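Local coordinates for putative OmpA family lipoprotein (Burkholderia cenocepacia, PDB 5LKW) that binds the diaminopimelic acid of peptidoglycan and, as the outer-membrane lipoprotein Pal of the Tol-Pal system, probably helps keep the outer membrane intact, at residues D57-S62 against Q112-D117; I18-D23 against Q70-A75; Q40-H45 against D87-A92. All coordinates share one frame; numbering follows the deposited sequence.

Contact 1 (D57-S62 against Q112-D117). With API (2,6-diaminopimelic acid), chain C.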
# COMPACT_ATOMS: atom_id res chain seq x y z
N ASP A 57 -0.21 -10.31 7.73
CA ASP A 57 -1.02 -11.05 8.74
C ASP A 57 -0.15 -11.46 9.99
O ASP A 57 1.03 -11.14 10.05
CB ASP A 57 -1.84 -12.21 8.13
CG ASP A 57 -0.96 -13.33 7.59
OD1 ASP A 57 -0.13 -13.86 8.37
OD2 ASP A 57 -1.08 -13.71 6.40
N GLU A 58 -0.77 -12.06 11.01
CA GLU A 58 -0.15 -12.16 12.36
C GLU A 58 0.87 -13.33 12.45
O GLU A 58 1.63 -13.49 13.46
CB GLU A 58 -1.24 -12.29 13.43
CG GLU A 58 -2.05 -13.65 13.25
CD GLU A 58 -3.40 -13.68 13.99
OE1 GLU A 58 -4.23 -14.53 13.63
OE2 GLU A 58 -3.63 -12.89 14.93
N ARG A 59 0.89 -14.14 11.41
CA ARG A 59 1.71 -15.33 11.43
C ARG A 59 3.16 -14.91 11.29
O ARG A 59 3.55 -14.13 10.39
CB ARG A 59 1.33 -16.29 10.31
CG ARG A 59 -0.05 -16.87 10.42
CD ARG A 59 -0.30 -17.69 9.14
NE ARG A 59 -0.54 -16.87 7.94
CZ ARG A 59 -0.84 -17.37 6.74
NH1 ARG A 59 -0.94 -18.71 6.56
NH2 ARG A 59 -1.09 -16.54 5.71
N GLY A 60 3.95 -15.37 12.24
CA GLY A 60 5.38 -15.21 12.11
C GLY A 60 5.78 -14.14 13.08
O GLY A 60 4.95 -13.47 13.71
N THR A 61 7.09 -13.99 13.18
CA THR A 61 7.73 -13.16 14.14
C THR A 61 7.39 -11.71 13.99
O THR A 61 7.04 -11.24 12.89
CB THR A 61 9.25 -13.42 13.99
OG1 THR A 61 9.61 -14.42 14.93
CG2 THR A 61 10.03 -12.26 14.25
N SER A 62 7.49 -10.98 15.09
CA SER A 62 7.36 -9.55 15.01
C SER A 62 8.36 -8.93 14.01
O SER A 62 7.98 -8.17 13.13
CB SER A 62 7.56 -8.93 16.38
OG SER A 62 7.31 -7.56 16.31
N GLN A 112 -6.91 -10.18 4.45
CA GLN A 112 -7.29 -8.78 4.56
C GLN A 112 -6.15 -7.93 5.15
O GLN A 112 -6.18 -6.72 4.99
CB GLN A 112 -8.50 -8.70 5.47
CG GLN A 112 -9.80 -9.36 4.80
CD GLN A 112 -11.03 -9.35 5.70
OE1 GLN A 112 -11.49 -8.26 6.12
NE2 GLN A 112 -11.56 -10.56 6.05
N ASN A 113 -5.23 -8.56 5.89
CA ASN A 113 -4.18 -7.87 6.58
C ASN A 113 -2.86 -7.85 5.85
O ASN A 113 -1.97 -7.14 6.32
CB ASN A 113 -3.96 -8.35 8.05
CG ASN A 113 -5.23 -8.20 8.92
OD1 ASN A 113 -6.08 -7.32 8.69
ND2 ASN A 113 -5.38 -9.09 9.89
N ARG A 114 -2.71 -8.66 4.76
CA ARG A 114 -1.48 -8.71 3.92
C ARG A 114 -1.69 -7.65 2.87
O ARG A 114 -2.21 -7.94 1.81
CB ARG A 114 -1.36 -10.05 3.24
CG ARG A 114 -1.09 -11.24 4.21
CD ARG A 114 -0.66 -12.49 3.39
NE ARG A 114 -1.68 -13.02 2.48
CZ ARG A 114 -2.70 -13.81 2.84
NH1 ARG A 114 -2.82 -14.18 4.13
NH2 ARG A 114 -3.57 -14.29 1.89
N ARG A 115 -1.40 -6.41 3.23
CA ARG A 115 -2.00 -5.26 2.60
C ARG A 115 -1.09 -4.06 2.70
O ARG A 115 -0.38 -3.89 3.72
CB ARG A 115 -3.34 -4.89 3.29
CG ARG A 115 -4.30 -3.98 2.48
CD ARG A 115 -5.64 -3.64 3.31
NE ARG A 115 -5.23 -2.79 4.42
CZ ARG A 115 -4.99 -3.16 5.67
NH1 ARG A 115 -5.24 -4.41 6.10
NH2 ARG A 115 -4.49 -2.25 6.51
N ALA A 116 -1.13 -3.21 1.67
CA ALA A 116 -0.44 -1.90 1.72
C ALA A 116 -1.43 -0.84 1.39
O ALA A 116 -2.14 -0.98 0.37
CB ALA A 116 0.77 -1.86 0.69
N ASP A 117 -1.48 0.22 2.23
CA ASP A 117 -2.40 1.33 2.02
C ASP A 117 -1.66 2.61 1.62
O ASP A 117 -0.64 2.99 2.25
CB ASP A 117 -3.21 1.67 3.31
CG ASP A 117 -3.97 0.48 3.88
OD1 ASP A 117 -4.59 -0.30 3.10
OD2 ASP A 117 -3.97 0.36 5.14
C API C . 2.34 -12.50 5.57
CA API C . 3.01 -13.43 6.55
C3 API C . 2.67 -14.91 6.49
C4 API C . 3.48 -15.65 7.58
C5 API C . 4.26 -16.88 7.08
C6 API C . 5.21 -17.49 8.14
O API C . 1.84 -11.50 6.06
OXT API C . 2.26 -12.67 4.33
N API C . 2.60 -12.95 7.87
O HOH W 1 -3.84 -11.23 11.05

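Contact 2 (I18-D23 against Q70-A75). With API (2,6-diaminopimelic acid), chain C.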
# COMPACT_ATOMS: atom_id res chain seq x y z
N ILE A 18 -3.55 -2.33 -1.70
CA ILE A 18 -2.96 -3.36 -2.55
C ILE A 18 -2.82 -4.58 -1.63
O ILE A 18 -2.26 -4.48 -0.57
CB ILE A 18 -1.55 -2.96 -3.11
CG1 ILE A 18 -1.63 -1.80 -4.09
CG2 ILE A 18 -0.90 -4.12 -3.85
CD1 ILE A 18 -2.06 -0.51 -3.46
N TYR A 19 -3.32 -5.73 -2.05
CA TYR A 19 -3.19 -6.99 -1.31
C TYR A 19 -2.16 -7.96 -1.87
O TYR A 19 -1.86 -7.96 -3.09
CB TYR A 19 -4.54 -7.67 -1.31
CG TYR A 19 -5.58 -6.85 -0.57
CD1 TYR A 19 -5.85 -7.10 0.81
CD2 TYR A 19 -6.26 -5.84 -1.24
CE1 TYR A 19 -6.86 -6.40 1.49
CE2 TYR A 19 -7.29 -5.11 -0.57
CZ TYR A 19 -7.59 -5.40 0.78
OH TYR A 19 -8.59 -4.64 1.40
N PHE A 20 -1.61 -8.78 -0.98
CA PHE A 20 -0.48 -9.62 -1.29
C PHE A 20 -0.75 -11.11 -0.94
O PHE A 20 -1.50 -11.43 -0.01
CB PHE A 20 0.79 -9.14 -0.51
CG PHE A 20 1.26 -7.76 -0.91
CD1 PHE A 20 2.26 -7.59 -1.90
CD2 PHE A 20 0.71 -6.63 -0.29
CE1 PHE A 20 2.69 -6.22 -2.27
CE2 PHE A 20 1.10 -5.37 -0.61
CZ PHE A 20 2.07 -5.14 -1.65
N ASP A 21 -0.09 -12.01 -1.66
CA ASP A 21 -0.10 -13.41 -1.31
C ASP A 21 0.73 -13.69 -0.05
O ASP A 21 1.54 -12.87 0.40
CB ASP A 21 0.45 -14.25 -2.46
CG ASP A 21 -0.52 -14.34 -3.58
OD1 ASP A 21 -1.68 -13.88 -3.39
OD2 ASP A 21 -0.11 -14.87 -4.60
N PHE A 22 0.53 -14.88 0.49
CA PHE A 22 1.16 -15.28 1.71
C PHE A 22 2.66 -15.14 1.52
O PHE A 22 3.21 -15.65 0.54
CB PHE A 22 0.72 -16.73 1.98
CG PHE A 22 1.75 -17.60 2.59
CD1 PHE A 22 1.80 -17.78 3.98
CD2 PHE A 22 2.63 -18.35 1.77
CE1 PHE A 22 2.76 -18.65 4.56
CE2 PHE A 22 3.58 -19.20 2.32
CZ PHE A 22 3.65 -19.35 3.72
N ASP A 23 3.31 -14.43 2.44
CA ASP A 23 4.73 -14.30 2.40
C ASP A 23 5.22 -13.54 1.15
O ASP A 23 6.42 -13.51 0.85
CB ASP A 23 5.33 -15.72 2.44
CG ASP A 23 6.34 -15.90 3.51
OD1 ASP A 23 6.69 -14.91 4.21
OD2 ASP A 23 6.76 -17.09 3.66
N GLN A 70 7.62 -3.72 5.38
CA GLN A 70 8.48 -2.72 4.72
C GLN A 70 8.61 -3.01 3.24
O GLN A 70 8.44 -2.11 2.38
CB GLN A 70 9.87 -2.56 5.43
CG GLN A 70 10.68 -1.38 4.93
CD GLN A 70 9.99 -0.01 5.06
OE1 GLN A 70 9.36 0.29 6.06
NE2 GLN A 70 10.20 0.86 4.07
N LYS A 71 8.86 -4.26 2.91
CA LYS A 71 9.07 -4.66 1.52
C LYS A 71 7.80 -4.46 0.68
O LYS A 71 7.84 -3.99 -0.47
CB LYS A 71 9.58 -6.10 1.48
CG LYS A 71 11.14 -6.22 1.59
CD LYS A 71 11.56 -7.68 1.67
CE LYS A 71 13.03 -7.92 1.16
NZ LYS A 71 13.90 -6.84 1.74
N ARG A 72 6.65 -4.77 1.27
CA ARG A 72 5.32 -4.41 0.68
C ARG A 72 5.17 -2.89 0.41
O ARG A 72 4.75 -2.46 -0.66
CB ARG A 72 4.20 -4.94 1.60
CG ARG A 72 4.16 -6.47 1.66
CD ARG A 72 3.02 -7.07 2.47
NE ARG A 72 2.89 -8.51 2.17
CZ ARG A 72 2.44 -9.44 3.02
NH1 ARG A 72 2.01 -9.16 4.25
NH2 ARG A 72 2.40 -10.69 2.61
N ALA A 73 5.54 -2.05 1.37
CA ALA A 73 5.34 -0.61 1.13
C ALA A 73 6.28 -0.12 -0.01
O ALA A 73 5.89 0.75 -0.85
CB ALA A 73 5.50 0.19 2.44
N GLU A 74 7.44 -0.76 -0.10
CA GLU A 74 8.53 -0.39 -1.02
C GLU A 74 8.21 -0.86 -2.41
O GLU A 74 8.39 -0.09 -3.38
CB GLU A 74 9.89 -0.92 -0.54
CG GLU A 74 10.43 -0.12 0.67
CD GLU A 74 11.77 -0.61 1.23
OE1 GLU A 74 12.21 -1.77 0.93
OE2 GLU A 74 12.36 0.16 2.03
N ALA A 75 7.69 -2.10 -2.51
CA ALA A 75 7.09 -2.60 -3.74
C ALA A 75 6.04 -1.64 -4.38
O ALA A 75 6.04 -1.43 -5.59
CB ALA A 75 6.52 -4.03 -3.51
C API C . 2.34 -12.50 5.57
CA API C . 3.01 -13.43 6.55
C3 API C . 2.67 -14.91 6.49
C4 API C . 3.48 -15.65 7.58
C5 API C . 4.26 -16.88 7.08
C6 API C . 5.21 -17.49 8.14
O API C . 1.84 -11.50 6.06
OXT API C . 2.26 -12.67 4.33
N API C . 2.60 -12.95 7.87

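Contact 3 (Q40-H45 against D87-A92)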
# COMPACT_ATOMS: atom_id res chain seq x y z
N GLN A 40 -0.60 9.25 -11.76
CA GLN A 40 -1.06 10.40 -12.53
C GLN A 40 -1.52 11.51 -11.58
O GLN A 40 -1.10 12.66 -11.72
CB GLN A 40 -2.19 9.99 -13.50
CG GLN A 40 -2.54 10.99 -14.61
CD GLN A 40 -1.32 11.61 -15.29
OE1 GLN A 40 -0.40 10.91 -15.73
NE2 GLN A 40 -1.32 12.94 -15.39
N TYR A 41 -2.33 11.15 -10.59
CA TYR A 41 -2.72 12.11 -9.57
C TYR A 41 -1.50 12.75 -8.88
O TYR A 41 -1.37 13.98 -8.86
CB TYR A 41 -3.70 11.50 -8.56
CG TYR A 41 -4.10 12.50 -7.50
CD1 TYR A 41 -5.33 13.15 -7.56
CD2 TYR A 41 -3.24 12.81 -6.48
CE1 TYR A 41 -5.70 14.07 -6.58
CE2 TYR A 41 -3.59 13.74 -5.50
CZ TYR A 41 -4.82 14.36 -5.55
OH TYR A 41 -5.13 15.29 -4.56
N LEU A 42 -0.59 11.94 -8.36
CA LEU A 42 0.64 12.43 -7.73
C LEU A 42 1.53 13.40 -8.58
O LEU A 42 1.89 14.50 -8.12
CB LEU A 42 1.45 11.25 -7.16
CG LEU A 42 0.85 10.62 -5.88
CD1 LEU A 42 1.59 9.35 -5.47
CD2 LEU A 42 0.79 11.60 -4.71
N LYS A 43 1.90 12.97 -9.79
CA LYS A 43 2.70 13.76 -10.74
C LYS A 43 2.08 15.11 -11.09
O LYS A 43 2.79 16.11 -11.28
CB LYS A 43 2.90 12.95 -12.02
CG LYS A 43 4.07 11.95 -11.97
CD LYS A 43 4.19 11.15 -13.30
CE LYS A 43 2.98 10.25 -13.49
NZ LYS A 43 2.60 9.91 -14.90
N SER A 44 0.76 15.12 -11.19
CA SER A 44 0.00 16.31 -11.51
C SER A 44 -0.35 17.17 -10.27
O SER A 44 -0.90 18.25 -10.44
CB SER A 44 -1.24 15.95 -12.33
OG SER A 44 -2.21 15.31 -11.54
N HIS A 45 -0.05 16.68 -9.06
CA HIS A 45 -0.21 17.45 -7.83
C HIS A 45 1.02 17.47 -6.91
O HIS A 45 0.90 17.03 -5.76
CB HIS A 45 -1.39 16.93 -7.01
CG HIS A 45 -2.69 16.93 -7.74
ND1 HIS A 45 -2.89 16.22 -8.91
CD2 HIS A 45 -3.88 17.51 -7.45
CE1 HIS A 45 -4.14 16.39 -9.33
NE2 HIS A 45 -4.77 17.15 -8.45
N ASP A 87 10.10 10.74 -5.54
CA ASP A 87 10.36 10.17 -4.22
C ASP A 87 9.93 11.09 -3.10
O ASP A 87 9.52 10.59 -2.04
CB ASP A 87 11.85 9.90 -4.04
CG ASP A 87 12.44 9.10 -5.18
OD1 ASP A 87 11.67 8.33 -5.84
OD2 ASP A 87 13.67 9.27 -5.44
N SER A 88 10.07 12.41 -3.31
CA SER A 88 9.69 13.40 -2.29
C SER A 88 8.18 13.40 -1.98
O SER A 88 7.77 13.96 -0.97
CB SER A 88 10.10 14.82 -2.70
OG SER A 88 9.20 15.29 -3.70
N GLN A 89 7.34 12.81 -2.82
CA GLN A 89 5.93 12.79 -2.46
C GLN A 89 5.49 11.46 -1.82
O GLN A 89 4.30 11.27 -1.56
CB GLN A 89 5.04 13.15 -3.63
CG GLN A 89 5.24 14.56 -4.19
CD GLN A 89 4.50 14.70 -5.52
OE1 GLN A 89 5.12 14.64 -6.58
NE2 GLN A 89 3.18 14.80 -5.47
N MET A 90 6.45 10.56 -1.57
CA MET A 90 6.15 9.19 -1.17
C MET A 90 7.01 8.81 0.00
O MET A 90 8.23 9.05 -0.01
CB MET A 90 6.46 8.23 -2.33
CG MET A 90 5.45 8.36 -3.47
SD MET A 90 5.70 7.11 -4.70
CE MET A 90 7.43 7.48 -5.18
N GLU A 91 6.39 8.20 1.00
CA GLU A 91 7.14 7.65 2.13
C GLU A 91 6.67 6.20 2.37
O GLU A 91 5.46 5.99 2.53
CB GLU A 91 6.96 8.52 3.37
CG GLU A 91 7.91 8.13 4.53
CD GLU A 91 7.63 8.97 5.79
OE1 GLU A 91 6.90 9.97 5.64
OE2 GLU A 91 8.10 8.63 6.89
N ALA A 92 7.59 5.23 2.31
CA ALA A 92 7.23 3.79 2.54
C ALA A 92 7.52 3.47 4.00
O ALA A 92 8.66 3.59 4.43
CB ALA A 92 8.04 2.88 1.65

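Contact 1 (D57-S62 against Q112-D117)
Asp57 lies alongside Arg114, both side chains pointing the same way, with its carboxylate turned 85° from the guanidinium plane. NH1 of Arg114 reaches OD2 of Asp57 at 2.9 Å in a nearly straight salt bridge, the carboxylate oxygen sitting at the guanidinium edge while the nitrogen comes to it on the anti side. Arg59 takes the same carboxylate side-on from above its plane: NE goes to OD1 and NH2 to OD2 of Asp57, the latter at 2.9 Å. The bend at chi3 (-74°) folds the Arg59 chain back over the aspartate. OD1 of Asp57 also accepts the backbone N of Arg59, 3.2 Å away, which closes an Asx turn and ties the carboxylate to its own loop.

Two like charges consequently sit close, NH2 of Arg59 being 3.3 Å from NH1 of Arg114, with the shared OD2 to offset them. Arg114 NE bonds to Phe20 O, so a second nitrogen of that guanidinium is held. CB of Asn113 packs on CA of Asp57 at 4.1 Å, and the Asn113 amide nitrogen bonds to Ala102 O and to a water that is weakly held by Glu58 N.

Diaminopimelic acid bonds to the same loop. Its amino N meets OD1 of Asp57 at 2.9 Å and O of Arg59, and its carboxylate O takes the backbone N of Asp57, also at 2.9 Å. Gripped by two arginines, the aspartate is probably held as a carboxylate, which suits it to accept from the amino group of the ligand, probably an ammonium.

Contact 2 (I18-D23 against Q70-A75)
Phe20 and Arg72 carry the apolar part of this contact, their side chains running antiparallel to one another. The aliphatic chain of Arg72 runs over one face of the Phe20 ring: CG stands 3.8 Å from the centroid and only 5° off the ring normal, a CH-pi contact. CB of Arg72 covers the CE2 and CZ side of the ring and CD the CD2 side, at 3.6 Å from Phe20 CD2. Because the chain is extended from CG to NE (chi3 166°), it crosses the whole ring before the guanidinium begins, and NE ends up 3.5 Å from Phe20 CB. Ring and guanidinium planes are 25° apart.

The pairing belongs to the OmpA-like domain, in which helix 62-82 packs against the sheet and the loop following strand 17-19 closes over one side of the ligand pocket. Phe20 also touches Ala116 of the neighbouring strand 115-120.

The polar contacts gather at the far end of Arg72, where the guanidinium meets a carboxylate of diaminopimelic acid with two nitrogens, one to each oxygen. NH2 bonds to OXT of the ligand at 2.6 Å and NH1 to its O at 3.0 Å. OXT also accepts the backbone N of Asp23, at 2.8 Å, and so is gripped from both segments. Asp21 O lies 3.2 Å from Arg72 NH2. Bonds from NE to Ser24 O and from NH1 to Asn55 O fix the rotation of the guanidinium.

Van der Waals contact with the ligand comes from Phe22, whose CE1 approaches C5 of diaminopimelic acid to 3.4 Å.

Contact 3 (Q40-H45 against D87-A92)
The carbonyl oxygen of Leu42 is gripped by two donors, Gln89 NE2 at 3.0 Å and the backbone N of His45 at 3.1 Å, which reach it from opposite faces of the carbonyl plane. The hydrogen bond from NE2 is nearly straight (165°), yet NE2 stands 41° above the carbonyl plane, while Leu42 O lies close to the plane of the Gln89 amide. An extended chain beyond CG (chi2 168°) carries the amide across to this last turn of helix 32-44. The same NE2 bonds to Arg48 O, and OE1 of Gln89 is held by Asn86 ND2, so both ends of the amide are engaged and its flip is settled.

Next to the amide runs Leu42, in the opposite direction. Its CD2 comes within 4.1 Å of Gln89 NE2, and the other branch, CD1, meets Met90 CG at 4.5 Å, a light apolar touch. Val50 and Val85 pack on both Leu42 and Met90, as does Met80 of helix 62-82, making this pair part of a larger hydrophobic interior.

A buried glutamine thus ties the C-terminal end of helix 32-44 to the 3-10 turn leading into the edge strand 90-96. Helices packed on a mixed sheet in this way are characteristic of the OmpA-like alpha/beta fold, joined here at a point far from the ligand.

In the fold
Contacts 1 and 2 lie about 9 Å apart between centres and line one pocket, both touching diaminopimelic acid. They are joined directly through the neighbouring strands 17-19 and 115-120, where Ala116 N meets Ile18 O at 2.8 Å and Arg115 CD packs 3.5 Å from Tyr19 CE1. Contact 3 belongs to the opposite side of the chain's centre, its centre about 25 Å from that of contact 1 and about 19 Å from that of contact 2. Helix 62-82 still connects it to contact 2, with Ala73 CB packed 3.8 Å from Ala92 CB. All three reach the same sheet, and their segments interleave along the chain.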